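Local coordinates for protein flavodoxin (Aquifex aeolicus, PDB 2ARK) that probably serves as a low-potential electron donor to a number of redox enzymes, using FMN as its cofactor, at residues M4-R14 with W52-N63; M21-L32 with C154-E163. All coordinates share one frame; numbering follows the deposited sequence.

Contact 1 of 2, residues M4-R14 with W52-N63; sequences MGKVLVIYDTR and WADGLAVGSPTN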
loop_
_atom_site.group_PDB
_atom_site.type_symbol
_atom_site.label_atom_id
_atom_site.label_comp_id
_atom_site.label_asym_id
_atom_site.label_seq_id
_atom_site.Cartn_x
_atom_site.Cartn_y
_atom_site.Cartn_z
HETATM N N MSE A 4 -19.820 20.121 21.091
HETATM C CA MSE A 4 -18.363 19.983 21.038
HETATM C C MSE A 4 -17.981 18.981 19.952
HETATM O O MSE A 4 -18.743 18.062 19.644
HETATM C CB MSE A 4 -17.811 19.495 22.379
HETATM C CG MSE A 4 -17.918 20.469 23.523
HETATM SE SE MSE A 4 -17.390 19.661 25.285
HETATM C CE MSE A 4 -15.389 20.106 25.231
ATOM N N GLY A 5 -16.800 19.153 19.372
ATOM C CA GLY A 5 -16.217 18.122 18.517
ATOM C C GLY A 5 -15.980 16.873 19.343
ATOM O O GLY A 5 -15.518 16.947 20.467
ATOM N N LYS A 6 -16.332 15.723 18.792
ATOM C CA LYS A 6 -16.241 14.441 19.490
ATOM C C LYS A 6 -15.127 13.607 18.840
ATOM O O LYS A 6 -15.241 13.222 17.663
ATOM C CB LYS A 6 -17.587 13.701 19.406
ATOM C CG LYS A 6 -18.654 14.203 20.340
ATOM C CD LYS A 6 -19.961 14.354 19.594
ATOM C CE LYS A 6 -20.908 13.184 19.767
ATOM N NZ LYS A 6 -21.985 13.244 18.739
ATOM N N VAL A 7 -14.048 13.382 19.604
ATOM C CA VAL A 7 -12.871 12.636 19.138
ATOM C C VAL A 7 -12.644 11.326 19.926
ATOM O O VAL A 7 -12.625 11.310 21.162
ATOM C CB VAL A 7 -11.606 13.552 19.136
ATOM C CG1 VAL A 7 -10.318 12.763 18.941
ATOM C CG2 VAL A 7 -11.716 14.603 18.049
ATOM N N LEU A 8 -12.485 10.227 19.203
ATOM C CA LEU A 8 -12.172 8.915 19.793
ATOM C C LEU A 8 -10.728 8.587 19.505
ATOM O O LEU A 8 -10.302 8.541 18.339
ATOM C CB LEU A 8 -13.046 7.815 19.181
ATOM C CG LEU A 8 -13.451 6.538 19.933
ATOM C CD1 LEU A 8 -13.515 5.373 18.958
ATOM C CD2 LEU A 8 -12.636 6.132 21.223
ATOM N N VAL A 9 -9.954 8.385 20.557
ATOM C CA VAL A 9 -8.620 7.837 20.390
ATOM C C VAL A 9 -8.708 6.397 20.865
ATOM O O VAL A 9 -8.946 6.145 22.027
ATOM C CB VAL A 9 -7.534 8.636 21.150
ATOM C CG1 VAL A 9 -6.118 8.070 20.854
ATOM C CG2 VAL A 9 -7.614 10.092 20.767
ATOM N N ILE A 10 -8.546 5.457 19.942
ATOM C CA ILE A 10 -8.667 4.043 20.285
ATOM C C ILE A 10 -7.340 3.378 19.910
ATOM O O ILE A 10 -6.812 3.667 18.854
ATOM C CB ILE A 10 -9.923 3.420 19.577
ATOM C CG1 ILE A 10 -10.168 2.005 20.025
ATOM C CG2 ILE A 10 -9.850 3.496 18.012
ATOM C CD1 ILE A 10 -11.077 1.249 18.987
ATOM N N TYR A 11 -6.761 2.546 20.781
ATOM C CA TYR A 11 -5.404 1.977 20.511
ATOM C C TYR A 11 -5.299 0.526 20.991
ATOM O O TYR A 11 -5.980 0.118 21.931
ATOM C CB TYR A 11 -4.285 2.833 21.153
ATOM C CG TYR A 11 -4.382 2.802 22.649
ATOM C CD1 TYR A 11 -3.637 1.900 23.395
ATOM C CD2 TYR A 11 -5.298 3.609 23.319
ATOM C CE1 TYR A 11 -3.795 1.814 24.782
ATOM C CE2 TYR A 11 -5.440 3.549 24.687
ATOM C CZ TYR A 11 -4.686 2.657 25.412
ATOM O OH TYR A 11 -4.856 2.587 26.769
ATOM N N ASP A 12 -4.455 -0.245 20.308
ATOM C CA ASP A 12 -3.926 -1.484 20.825
ATOM C C ASP A 12 -2.469 -1.223 21.202
ATOM O O ASP A 12 -1.887 -0.207 20.797
ATOM C CB ASP A 12 -4.027 -2.586 19.775
ATOM C CG ASP A 12 -3.833 -3.988 20.367
ATOM O OD1 ASP A 12 -3.655 -4.107 21.588
ATOM O OD2 ASP A 12 -3.815 -4.980 19.624
ATOM N N THR A 13 -1.870 -2.128 21.967
ATOM C CA THR A 13 -0.457 -2.011 22.341
ATOM C C THR A 13 0.146 -3.389 22.750
ATOM O O THR A 13 -0.533 -4.225 23.338
ATOM C CB THR A 13 -0.282 -0.910 23.479
ATOM O OG1 THR A 13 1.102 -0.671 23.718
ATOM C CG2 THR A 13 -0.976 -1.320 24.801
ATOM N N ARG A 14 1.400 -3.654 22.410
ATOM C CA ARG A 14 2.090 -4.781 23.062
ATOM C C ARG A 14 2.849 -4.446 24.331
ATOM O O ARG A 14 2.724 -5.183 25.306
ATOM C CB ARG A 14 2.941 -5.678 22.142
ATOM C CG ARG A 14 3.496 -5.095 20.844
ATOM C CD ARG A 14 4.825 -5.861 20.440
ATOM N NE ARG A 14 4.754 -7.125 19.661
ATOM C CZ ARG A 14 3.662 -7.849 19.377
ATOM N NH1 ARG A 14 2.444 -7.476 19.801
ATOM N NH2 ARG A 14 3.794 -8.962 18.642
ATOM N N TRP A 52 -20.490 7.597 18.586
ATOM C CA TRP A 52 -20.361 8.880 19.243
ATOM C C TRP A 52 -19.351 9.776 18.520
ATOM O O TRP A 52 -19.589 10.967 18.387
ATOM C CB TRP A 52 -19.977 8.626 20.704
ATOM C CG TRP A 52 -19.628 9.821 21.493
ATOM C CD1 TRP A 52 -20.493 10.615 22.205
ATOM C CD2 TRP A 52 -18.309 10.377 21.681
ATOM N NE1 TRP A 52 -19.789 11.629 22.822
ATOM C CE2 TRP A 52 -18.451 11.507 22.518
ATOM C CE3 TRP A 52 -17.020 10.017 21.235
ATOM C CZ2 TRP A 52 -17.349 12.294 22.917
ATOM C CZ3 TRP A 52 -15.928 10.792 21.638
ATOM C CH2 TRP A 52 -16.100 11.919 22.462
ATOM N N ALA A 53 -18.256 9.205 18.016
ATOM C CA ALA A 53 -17.123 9.972 17.463
ATOM C C ALA A 53 -17.400 10.710 16.151
ATOM O O ALA A 53 -18.015 10.159 15.229
ATOM C CB ALA A 53 -15.909 9.073 17.289
ATOM N N ASP A 54 -16.937 11.955 16.059
ATOM C CA ASP A 54 -16.892 12.650 14.766
ATOM C C ASP A 54 -15.615 12.281 14.041
ATOM O O ASP A 54 -15.618 12.110 12.831
ATOM C CB ASP A 54 -16.967 14.171 14.952
ATOM C CG ASP A 54 -18.292 14.610 15.526
ATOM O OD1 ASP A 54 -19.315 14.122 15.007
ATOM O OD2 ASP A 54 -18.326 15.424 16.482
ATOM N N GLY A 55 -14.529 12.182 14.812
ATOM C CA GLY A 55 -13.202 11.873 14.340
ATOM C C GLY A 55 -12.588 10.788 15.198
ATOM O O GLY A 55 -12.876 10.706 16.394
ATOM N N LEU A 56 -11.775 9.942 14.555
ATOM C CA LEU A 56 -11.077 8.815 15.193
ATOM C C LEU A 56 -9.579 8.843 14.918
ATOM O O LEU A 56 -9.169 9.051 13.775
ATOM C CB LEU A 56 -11.582 7.470 14.653
ATOM C CG LEU A 56 -13.013 7.053 14.934
ATOM C CD1 LEU A 56 -13.958 7.735 13.900
ATOM C CD2 LEU A 56 -13.087 5.545 14.861
ATOM N N ALA A 57 -8.769 8.613 15.955
ATOM C CA ALA A 57 -7.367 8.252 15.756
ATOM C C ALA A 57 -7.221 6.801 16.179
ATOM O O ALA A 57 -7.649 6.415 17.250
ATOM C CB ALA A 57 -6.437 9.174 16.555
ATOM N N VAL A 58 -6.672 5.977 15.306
ATOM C CA VAL A 58 -6.591 4.555 15.587
ATOM C C VAL A 58 -5.116 4.190 15.612
ATOM O O VAL A 58 -4.425 4.414 14.641
ATOM C CB VAL A 58 -7.353 3.730 14.494
ATOM C CG1 VAL A 58 -7.165 2.214 14.718
ATOM C CG2 VAL A 58 -8.846 4.139 14.399
ATOM N N GLY A 59 -4.626 3.669 16.730
ATOM C CA GLY A 59 -3.206 3.357 16.856
ATOM C C GLY A 59 -2.954 1.900 17.096
ATOM O O GLY A 59 -3.750 1.211 17.741
ATOM N N SER A 60 -1.854 1.406 16.557
ATOM C CA SER A 60 -1.507 0.029 16.763
ATOM C C SER A 60 -0.005 -0.084 16.792
ATOM O O SER A 60 0.675 0.685 16.101
ATOM C CB SER A 60 -2.018 -0.797 15.593
ATOM O OG SER A 60 -1.624 -2.175 15.679
ATOM N N PRO A 61 0.532 -1.073 17.534
ATOM C CA PRO A 61 1.940 -1.401 17.303
ATOM C C PRO A 61 2.103 -1.876 15.857
ATOM O O PRO A 61 1.151 -2.409 15.266
ATOM C CB PRO A 61 2.190 -2.564 18.283
ATOM C CG PRO A 61 0.799 -3.147 18.581
ATOM C CD PRO A 61 -0.103 -1.939 18.544
ATOM N N THR A 62 3.274 -1.687 15.263
ATOM C CA THR A 62 3.536 -2.285 13.963
ATOM C C THR A 62 3.758 -3.753 14.164
ATOM O O THR A 62 4.777 -4.146 14.685
ATOM C CB THR A 62 4.810 -1.685 13.322
ATOM O OG1 THR A 62 4.586 -0.296 13.109
ATOM C CG2 THR A 62 5.139 -2.354 11.952
ATOM N N ASN A 63 2.803 -4.569 13.767
ATOM C CA ASN A 63 2.947 -6.019 13.918
ATOM C C ASN A 63 3.023 -6.694 12.537
ATOM O O ASN A 63 2.011 -6.786 11.819
ATOM C CB ASN A 63 1.807 -6.623 14.765
ATOM C CG ASN A 63 1.869 -6.226 16.263
ATOM O OD1 ASN A 63 0.898 -6.419 16.999
ATOM N ND2 ASN A 63 2.998 -5.708 16.709
HETATM O O HOH W 1 -19.626 17.167 17.534
#
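Leu8 and Ile10 join Gly55, Ala57 and Gly59 through the backbone. Strands 5-11 and 55-61 are parallel neighbours in the central sheet of the flavodoxin-like alpha/beta fold. Their hydrogen bonds alternate: Leu8 N binds Gly55 O, Ala57 N binds Leu8 O at 2.8 Å, and the pattern runs on to Asp12 N with Gly59 O. At the start, Lys6 O accepts from both Gly55 N and Asp54 N. Asp54 OD2 receives Lys6 N at 3.1 Å, on the anti side of the carboxylate.

On one face of the sheet, Leu8 CD1 meets Leu56 CD2 at 4.1 Å. There Ile10 CG2 and Val58 CG2 lie side by side, covered by Met71 of helix 69-78. On the other, Val9 CG1 lies beside Ala57 CB, and Val25 of helix 17-30 packs on Ala57. Just before strand 55-61, Leu8 CB touches Ala53 CB.

Lys6 lies over Trp52. Its CB is 3.7 Å from the centroid of the six-membered ring, almost on the normal, a CH-pi contact. Bends at chi2 and chi3 carry NZ over the five-membered ring, 5.0 Å from its centroid, in a cation-pi contact.

Thr13 OG1 is hydrogen-bonded to Gly16 N, near a phosphate ion probably from the crystallisation liquor, a place consistent with the FMN phosphate loop. At the far end, Asn63 ND2 sits over the centre of the Arg14 guanidinium, 3.5 Å above its plane.

Contact 2 of 2, residues M21-L32 with C154-E163; sequences MAELVAEGARSL and CRRLGRRLAE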
loop_
_atom_site.group_PDB
_atom_site.type_symbol
_atom_site.label_atom_id
_atom_site.label_comp_id
_atom_site.label_asym_id
_atom_site.label_seq_id
_atom_site.Cartn_x
_atom_site.Cartn_y
_atom_site.Cartn_z
HETATM N N MSE A 21 1.886 7.006 22.936
HETATM C CA MSE A 21 1.445 7.780 21.763
HETATM C C MSE A 21 -0.009 8.197 21.849
HETATM O O MSE A 21 -0.330 9.321 21.539
HETATM C CB MSE A 21 1.618 7.007 20.466
HETATM C CG MSE A 21 3.025 6.574 20.172
HETATM SE SE MSE A 21 3.135 5.683 18.436
HETATM C CE MSE A 21 3.148 7.305 17.233
ATOM N N ALA A 22 -0.881 7.293 22.271
ATOM C CA ALA A 22 -2.342 7.522 22.283
ATOM C C ALA A 22 -2.722 8.623 23.246
ATOM O O ALA A 22 -3.649 9.405 22.993
ATOM C CB ALA A 22 -3.045 6.255 22.657
ATOM N N GLU A 23 -1.974 8.688 24.354
ATOM C CA GLU A 23 -2.234 9.667 25.395
ATOM C C GLU A 23 -1.868 11.053 24.883
ATOM O O GLU A 23 -2.549 12.033 25.196
ATOM C CB GLU A 23 -1.447 9.332 26.654
ATOM C CG GLU A 23 -2.018 8.211 27.472
ATOM C CD GLU A 23 -1.036 7.691 28.522
ATOM O OE1 GLU A 23 0.166 8.027 28.464
ATOM O OE2 GLU A 23 -1.456 6.934 29.423
ATOM N N LEU A 24 -0.795 11.120 24.093
ATOM C CA LEU A 24 -0.309 12.357 23.498
ATOM C C LEU A 24 -1.194 12.836 22.361
ATOM O O LEU A 24 -1.421 14.043 22.224
ATOM C CB LEU A 24 1.126 12.191 23.017
ATOM C CG LEU A 24 2.156 12.162 24.161
ATOM C CD1 LEU A 24 3.468 11.497 23.716
ATOM C CD2 LEU A 24 2.386 13.548 24.775
ATOM N N VAL A 25 -1.709 11.893 21.566
ATOM C CA VAL A 25 -2.716 12.211 20.542
ATOM C C VAL A 25 -3.961 12.852 21.201
ATOM O O VAL A 25 -4.474 13.882 20.740
ATOM C CB VAL A 25 -3.110 10.954 19.686
ATOM C CG1 VAL A 25 -4.254 11.279 18.717
ATOM C CG2 VAL A 25 -1.922 10.428 18.929
ATOM N N ALA A 26 -4.398 12.242 22.300
ATOM C CA ALA A 26 -5.600 12.634 23.018
ATOM C C ALA A 26 -5.434 14.012 23.639
ATOM O O ALA A 26 -6.371 14.825 23.617
ATOM C CB ALA A 26 -5.905 11.625 24.087
ATOM N N GLU A 27 -4.252 14.251 24.218
ATOM C CA GLU A 27 -3.853 15.568 24.673
ATOM C C GLU A 27 -3.804 16.564 23.505
ATOM O O GLU A 27 -4.252 17.689 23.633
ATOM C CB GLU A 27 -2.503 15.489 25.370
ATOM C CG GLU A 27 -1.990 16.820 25.870
ATOM C CD GLU A 27 -0.499 16.812 26.144
ATOM O OE1 GLU A 27 0.178 17.811 25.810
ATOM O OE2 GLU A 27 -0.006 15.804 26.685
ATOM N N GLY A 28 -3.256 16.143 22.364
ATOM C CA GLY A 28 -3.294 16.947 21.142
ATOM C C GLY A 28 -4.701 17.458 20.820
ATOM O O GLY A 28 -4.873 18.650 20.587
ATOM N N ALA A 29 -5.698 16.558 20.825
ATOM C CA ALA A 29 -7.075 16.904 20.484
ATOM C C ALA A 29 -7.737 17.778 21.537
ATOM O O ALA A 29 -8.480 18.703 21.209
ATOM C CB ALA A 29 -7.900 15.648 20.255
ATOM N N ARG A 30 -7.471 17.488 22.806
ATOM C CA ARG A 30 -8.069 18.237 23.900
ATOM C C ARG A 30 -7.583 19.678 23.889
ATOM O O ARG A 30 -8.234 20.555 24.455
ATOM C CB ARG A 30 -7.775 17.583 25.259
ATOM C CG ARG A 30 -8.589 16.314 25.518
ATOM C CD ARG A 30 -8.539 15.915 26.989
ATOM N NE ARG A 30 -7.506 14.917 27.216
ATOM C CZ ARG A 30 -7.743 13.615 27.402
ATOM N NH1 ARG A 30 -6.712 12.792 27.575
ATOM N NH2 ARG A 30 -9.002 13.132 27.427
ATOM N N SER A 31 -6.455 19.919 23.213
ATOM C CA SER A 31 -5.816 21.237 23.225
ATOM C C SER A 31 -6.612 22.252 22.399
ATOM O O SER A 31 -6.512 23.451 22.631
ATOM C CB SER A 31 -4.341 21.164 22.804
ATOM O OG SER A 31 -4.176 21.195 21.387
ATOM N N LEU A 32 -7.409 21.758 21.448
ATOM C CA LEU A 32 -8.341 22.609 20.705
ATOM C C LEU A 32 -9.592 22.807 21.542
ATOM O O LEU A 32 -10.381 21.876 21.670
ATOM C CB LEU A 32 -8.759 21.947 19.389
ATOM C CG LEU A 32 -9.011 22.775 18.108
ATOM C CD1 LEU A 32 -10.299 22.322 17.426
ATOM C CD2 LEU A 32 -8.979 24.289 18.288
ATOM N N CYS A 154 2.824 13.288 17.926
ATOM C CA CYS A 154 1.658 12.622 18.493
ATOM C C CYS A 154 0.600 13.617 18.838
ATOM O O CYS A 154 -0.549 13.446 18.499
ATOM C CB CYS A 154 2.028 11.828 19.743
ATOM S SG CYS A 154 3.036 10.359 19.409
ATOM N N ARG A 155 1.000 14.667 19.516
ATOM C CA ARG A 155 0.129 15.774 19.778
ATOM C C ARG A 155 -0.446 16.384 18.501
ATOM O O ARG A 155 -1.656 16.634 18.425
ATOM C CB ARG A 155 0.884 16.818 20.571
ATOM C CG ARG A 155 1.259 16.422 21.981
ATOM C CD ARG A 155 1.660 17.690 22.784
ATOM N NE ARG A 155 2.382 17.322 24.000
ATOM C CZ ARG A 155 3.710 17.322 24.126
ATOM N NH1 ARG A 155 4.484 17.716 23.113
ATOM N NH2 ARG A 155 4.271 16.941 25.280
ATOM N N ARG A 156 0.397 16.612 17.499
ATOM C CA ARG A 156 -0.066 17.252 16.264
ATOM C C ARG A 156 -1.185 16.484 15.541
ATOM O O ARG A 156 -2.133 17.103 15.012
ATOM C CB ARG A 156 1.084 17.532 15.290
ATOM C CG ARG A 156 0.663 18.424 14.116
ATOM C CD ARG A 156 0.209 19.822 14.637
ATOM N NE ARG A 156 1.158 20.283 15.640
ATOM C CZ ARG A 156 2.252 20.984 15.374
ATOM N NH1 ARG A 156 3.058 21.317 16.357
ATOM N NH2 ARG A 156 2.529 21.367 14.141
ATOM N N LEU A 157 -1.060 15.153 15.509
ATOM C CA LEU A 157 -2.102 14.304 14.962
ATOM C C LEU A 157 -3.477 14.583 15.559
ATOM O O LEU A 157 -4.428 14.812 14.828
ATOM C CB LEU A 157 -1.742 12.831 15.121
ATOM C CG LEU A 157 -2.702 11.923 14.307
ATOM C CD1 LEU A 157 -2.477 12.008 12.736
ATOM C CD2 LEU A 157 -2.643 10.522 14.816
ATOM N N GLY A 158 -3.571 14.562 16.895
ATOM C CA GLY A 158 -4.828 14.795 17.593
ATOM C C GLY A 158 -5.349 16.199 17.378
ATOM O O GLY A 158 -6.564 16.394 17.239
ATOM N N ARG A 159 -4.423 17.163 17.370
ATOM C CA ARG A 159 -4.663 18.579 17.045
ATOM C C ARG A 159 -5.331 18.743 15.677
ATOM O O ARG A 159 -6.353 19.415 15.562
ATOM C CB ARG A 159 -3.323 19.321 16.983
ATOM C CG ARG A 159 -3.273 20.742 17.473
ATOM C CD ARG A 159 -4.455 21.640 17.147
ATOM N NE ARG A 159 -4.886 22.276 18.379
ATOM C CZ ARG A 159 -4.797 23.561 18.707
ATOM N NH1 ARG A 159 -4.359 24.490 17.879
ATOM N NH2 ARG A 159 -5.207 23.910 19.898
ATOM N N ARG A 160 -4.711 18.165 14.648
ATOM C CA ARG A 160 -5.239 18.254 13.299
ATOM C C ARG A 160 -6.565 17.504 13.170
ATOM O O ARG A 160 -7.476 17.961 12.483
ATOM C CB ARG A 160 -4.199 17.802 12.265
ATOM C CG ARG A 160 -4.524 18.173 10.797
ATOM C CD ARG A 160 -4.716 19.675 10.498
ATOM N NE ARG A 160 -3.823 20.554 11.263
ATOM C CZ ARG A 160 -2.512 20.722 11.030
ATOM N NH1 ARG A 160 -1.902 20.079 10.036
ATOM N NH2 ARG A 160 -1.811 21.543 11.804
ATOM N N LEU A 161 -6.681 16.361 13.846
ATOM C CA LEU A 161 -7.947 15.630 13.909
ATOM C C LEU A 161 -9.050 16.520 14.456
ATOM O O LEU A 161 -10.125 16.612 13.859
ATOM C CB LEU A 161 -7.807 14.407 14.799
ATOM C CG LEU A 161 -8.644 13.147 14.559
ATOM C CD1 LEU A 161 -8.820 12.434 15.872
ATOM C CD2 LEU A 161 -9.992 13.342 13.823
ATOM N N ALA A 162 -8.769 17.197 15.567
ATOM C CA ALA A 162 -9.761 18.030 16.245
ATOM C C ALA A 162 -10.114 19.236 15.383
ATOM O O ALA A 162 -11.274 19.657 15.325
ATOM C CB ALA A 162 -9.244 18.474 17.593
ATOM N N GLU A 163 -9.104 19.776 14.715
ATOM C CA GLU A 163 -9.259 20.870 13.766
ATOM C C GLU A 163 -10.093 20.487 12.543
ATOM O O GLU A 163 -10.925 21.262 12.121
ATOM C CB GLU A 163 -7.890 21.380 13.357
ATOM C CG GLU A 163 -7.196 22.188 14.463
ATOM C CD GLU A 163 -5.708 22.488 14.161
ATOM O OE1 GLU A 163 -5.109 21.760 13.322
ATOM O OE2 GLU A 163 -5.144 23.430 14.782
HETATM O O HOH W 2 2.673 16.085 27.498
#
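Arg155 runs alongside helix 17-30 and meets Leu24 and Glu27. Its CB and CG pass the carbonyl of Leu24, with CG 3.6 Å from Leu24 O. CG stands anti to the carbonyl carbon (chi1 -68°), and the chain is then extended to NE, which brings CD and NE beside the Glu27 carboxylate. NE donates to Glu27 OE1 at 2.9 Å in a salt bridge. The two flat groups are 46° from coplanar. At the tip, NH2 donates to a water, which donates in turn to Glu27 OE2, and NH1 pairs with Glu152. Leu24 CD2 lies 3.9 Å from NE. With an alanine at Arg155, Glu27 would probably be left without this charged mate and its carboxylate set free to turn.

These helices pack side by side on one face of the sheet in the flavodoxin-like fold. They cross at -41°, and their axes come within 6.2 Å. Gly28 and Gly158 make this possible, since a CB on either would clash with the other helix. Backbone replaces side chains here: Gly158 CA points its hydrogen at Val25 O, 3.3 Å away.

Small and apolar side chains pack beyond the glycines. Cys154 CB meets Leu24 CB at 3.4 Å, and Cys154 SG touches CE of Met21, a selenomethionine. At the other end Ala162 CB packs on Leu32 CB. A polar pair stands apart: Arg159 bends at chi2 and chi3, and its NH2 makes a weak hydrogen bond to Ser31 O. Leu32 CD2 lies over one face of that guanidinium, 4.1 Å above its plane and offset toward the rim.

How the contacts relate
Both contacts are largely buried, but contact 1 lies nearer the centre of the chain, and their centres are about 10 Å apart. Contact 1 joins two strands within the sheet. Contact 2 joins two helices that cover one face of it. Strand 5-11 and helix 17-30 follow each other in the chain, so one continuous part of the fold serves both contacts. The layers meet directly: Leu161 CD1 packs on Val7 CG1 at 3.4 Å, and Ala22 CB on Tyr11 CD2 at 3.5 Å. Regular backbone hydrogen bonds dominate contact 1. Contact 2 relies on close helix packing, with the Glu27–Arg155 salt bridge at its exposed margin.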